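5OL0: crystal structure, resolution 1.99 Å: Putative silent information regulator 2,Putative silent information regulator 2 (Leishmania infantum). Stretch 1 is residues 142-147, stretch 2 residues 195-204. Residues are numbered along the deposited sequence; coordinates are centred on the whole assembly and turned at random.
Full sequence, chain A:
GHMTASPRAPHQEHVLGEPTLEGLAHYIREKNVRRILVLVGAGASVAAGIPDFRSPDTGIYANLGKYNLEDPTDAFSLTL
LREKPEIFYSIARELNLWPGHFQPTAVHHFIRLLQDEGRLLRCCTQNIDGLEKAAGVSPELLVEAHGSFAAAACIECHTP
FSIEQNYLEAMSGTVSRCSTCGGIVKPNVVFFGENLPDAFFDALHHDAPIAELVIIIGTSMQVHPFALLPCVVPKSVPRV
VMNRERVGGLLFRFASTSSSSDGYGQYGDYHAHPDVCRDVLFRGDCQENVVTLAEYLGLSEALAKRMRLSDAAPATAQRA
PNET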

# COMPACT_ATOMS: atom_id res chain seq x y z
N LEU A 142 -9.00 6.29 -4.44
CA LEU A 142 -8.12 5.65 -3.47
C LEU A 142 -8.85 4.56 -2.68
O LEU A 142 -9.90 4.83 -2.14
N VAL A 143 -8.23 3.38 -2.58
CA VAL A 143 -8.64 2.32 -1.69
C VAL A 143 -7.53 2.02 -0.71
O VAL A 143 -6.47 1.48 -1.09
N GLU A 144 -7.79 2.38 0.55
CA GLU A 144 -6.95 2.03 1.71
C GLU A 144 -7.38 0.67 2.12
O GLU A 144 -8.19 0.55 3.02
N ALA A 145 -6.87 -0.38 1.46
CA ALA A 145 -7.39 -1.70 1.67
C ALA A 145 -7.20 -2.30 3.07
O ALA A 145 -7.93 -3.22 3.45
N HIS A 146 -6.23 -1.78 3.81
CA HIS A 146 -5.95 -2.16 5.18
C HIS A 146 -6.14 -1.05 6.17
O HIS A 146 -5.58 -1.10 7.25
N GLY A 147 -6.93 -0.07 5.79
CA GLY A 147 -7.24 1.09 6.64
C GLY A 147 -6.07 1.99 6.89
O GLY A 147 -5.15 2.04 6.08
N ASN A 195 -12.33 -8.15 8.48
CA ASN A 195 -12.83 -7.91 7.13
C ASN A 195 -12.13 -6.74 6.47
O ASN A 195 -11.79 -5.81 7.12
N LEU A 196 -11.86 -6.80 5.18
CA LEU A 196 -11.35 -5.61 4.47
C LEU A 196 -12.53 -4.70 4.13
O LEU A 196 -13.68 -5.17 4.06
N PRO A 197 -12.28 -3.42 3.87
CA PRO A 197 -13.47 -2.59 3.48
C PRO A 197 -14.07 -2.96 2.13
O PRO A 197 -13.41 -3.52 1.26
N ASP A 198 -15.35 -2.64 1.96
CA ASP A 198 -16.11 -2.86 0.74
C ASP A 198 -15.44 -2.35 -0.50
O ASP A 198 -15.54 -2.94 -1.56
N ALA A 199 -14.83 -1.17 -0.38
CA ALA A 199 -14.18 -0.56 -1.48
C ALA A 199 -13.03 -1.43 -2.02
O ALA A 199 -12.69 -1.32 -3.22
N PHE A 200 -12.40 -2.25 -1.19
CA PHE A 200 -11.42 -3.24 -1.71
C PHE A 200 -12.08 -4.21 -2.66
O PHE A 200 -11.59 -4.46 -3.76
N PHE A 201 -13.23 -4.75 -2.26
CA PHE A 201 -13.93 -5.72 -3.12
C PHE A 201 -14.50 -5.12 -4.42
O PHE A 201 -14.52 -5.79 -5.46
N ASP A 202 -14.88 -3.86 -4.34
CA ASP A 202 -15.26 -3.05 -5.55
C ASP A 202 -14.09 -3.01 -6.53
O ASP A 202 -14.21 -3.34 -7.71
N ALA A 203 -12.92 -2.71 -5.99
CA ALA A 203 -11.74 -2.68 -6.80
C ALA A 203 -11.38 -4.04 -7.38
O ALA A 203 -11.11 -4.15 -8.54
N LEU A 204 -11.45 -5.09 -6.59
CA LEU A 204 -11.12 -6.45 -7.08
C LEU A 204 -12.06 -7.01 -8.15
O LEU A 204 -11.61 -7.68 -9.10

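The contact between strand 142-144 with its following turn and the loop residues Leu196 and Pro197 together with helix 198-204 is small, about 289 Å² counted over both sides. Its side-chain contacts are apolar, several backbone polar atoms lie in it, and no hydrogen bond crosses it. Two small residues, Val143 and Ala145, carry most of the first stretch's share, with Pro197 giving the largest share from the second.

Val143 points its CA-to-CB bond toward the helix. With chi1 178° (t), both methyls meet Ala199, each 4.4 Å from its CB; Val143 CG1 comes nearer Phe200 N, at 3.7 Å, and CG2 nearer Ala203 CB, at 4.4 Å. Val143 CG2 also rests 3.8 Å from Ala199 O, and Val143 CG1 4.3 Å from Phe200 CB. Ala199 and Ala203 are one helical turn apart, joined by the bond from Ala203 N to Ala199 O at 3.1 Å, so their methyls fall on the same side and CG2 reaches both. The rule to read here is a branched side chain set against a helix face of short ones, where the valine touches backbone as well as side chains.

Ala145 comes just after the strand and points sideways, yet it is nearly as well covered as Val143. Ala145 CA and Phe200 CA are 5.5 Å apart, a close backbone approach. Ala145 CB sits 3.8 Å from Phe200 CD1, meeting the ring obliquely, and 4.3 Å from Leu196 CD2. Phe200 holds chi1 at 169° (t), and Leu196, with chi1 -86° (m) and chi2 73° (p), starts sideways but brings its end nearer. Leu196 CD2 also lies 4.2 Å from His146 CD2, near the plane of the imidazole at its edge. The CA-to-CB bond of His146 points away, but with chi1 -66° (m) the end of the side chain comes nearer; its ND1 is hydrogen-bonded elsewhere in the structure.

Pro197 points toward the first stretch and packs against the type I turn from Glu144 to Gly147. Pro197 CD is 3.2 Å from Ala145 O, and Pro197 CG is 3.8 Å from Glu144 O. The two carbonyls fare differently: Glu144 O accepts a bond from Gly147 N at 3.1 Å, closing the turn, whereas Ala145 O is buried against Pro197 CD and Leu196 CG, the latter at 3.4 Å, with no partner in the model. That unpaired oxygen is the polar cost of a fit that is otherwise mostly apolar. The CA-to-CB bond of Glu144 points away, and Gly147, at phi 67°, takes a backbone conformation that favours glycine.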

# COMPACT_ATOMS: atom_id res chain seq x y z
CB LEU A 142 -7.58 6.66 -2.49
CG LEU A 142 -6.75 6.10 -1.33
CD1 LEU A 142 -5.48 5.46 -1.91
CD2 LEU A 142 -6.43 7.24 -0.34
CB VAL A 143 -8.99 1.10 -2.51
CG1 VAL A 143 -9.40 -0.07 -1.61
CG2 VAL A 143 -10.11 1.48 -3.50
CB GLU A 144 -7.14 3.06 2.86
CG GLU A 144 -6.37 4.33 2.56
CD GLU A 144 -6.56 5.50 3.52
OE1 GLU A 144 -7.66 5.64 4.05
OE2 GLU A 144 -5.62 6.32 3.70
CB ALA A 145 -6.80 -2.66 0.64
CB HIS A 146 -4.52 -2.66 5.29
CG HIS A 146 -4.30 -3.93 4.54
ND1 HIS A 146 -3.05 -4.37 4.17
CD2 HIS A 146 -5.18 -4.85 4.09
CE1 HIS A 146 -3.17 -5.50 3.49
NE2 HIS A 146 -4.46 -5.80 3.42
CB ASN A 195 -14.34 -7.65 7.15
CG ASN A 195 -15.12 -8.88 7.51
OD1 ASN A 195 -15.08 -9.89 6.80
ND2 ASN A 195 -15.80 -8.83 8.63
CB LEU A 196 -10.65 -5.99 3.17
CG LEU A 196 -9.18 -6.35 3.33
CD1 LEU A 196 -9.01 -7.73 4.01
CD2 LEU A 196 -8.49 -6.34 1.94
CB PRO A 197 -12.90 -1.17 3.46
CG PRO A 197 -11.43 -1.37 3.11
CD PRO A 197 -11.03 -2.68 3.73
CB ASP A 198 -17.43 -2.05 0.82
CG ASP A 198 -18.49 -2.70 1.68
OD1 ASP A 198 -18.55 -3.94 1.75
OD2 ASP A 198 -19.33 -1.95 2.23
CB ALA A 199 -13.67 0.80 -1.07
CB PHE A 200 -10.71 -4.01 -0.60
CG PHE A 200 -9.95 -5.15 -1.13
CD1 PHE A 200 -8.72 -4.93 -1.72
CD2 PHE A 200 -10.52 -6.41 -1.20
CE1 PHE A 200 -8.03 -5.97 -2.29
CE2 PHE A 200 -9.82 -7.45 -1.75
CZ PHE A 200 -8.57 -7.24 -2.29
CB PHE A 201 -14.99 -6.48 -2.29
CG PHE A 201 -14.35 -7.31 -1.21
CD1 PHE A 201 -13.69 -8.48 -1.56
CD2 PHE A 201 -14.30 -6.86 0.11
CE1 PHE A 201 -13.00 -9.21 -0.61
CE2 PHE A 201 -13.63 -7.59 1.08
CZ PHE A 201 -12.97 -8.78 0.71
CB ASP A 202 -15.61 -1.64 -5.07
CG ASP A 202 -16.16 -0.76 -6.16
OD1 ASP A 202 -17.33 -0.95 -6.51
OD2 ASP A 202 -15.41 0.09 -6.71
CB ALA A 203 -10.59 -2.06 -6.04
CB LEU A 204 -11.14 -7.43 -5.90
CG LEU A 204 -10.72 -8.90 -6.18
CD1 LEU A 204 -9.24 -8.96 -6.47
CD2 LEU A 204 -11.11 -9.83 -5.01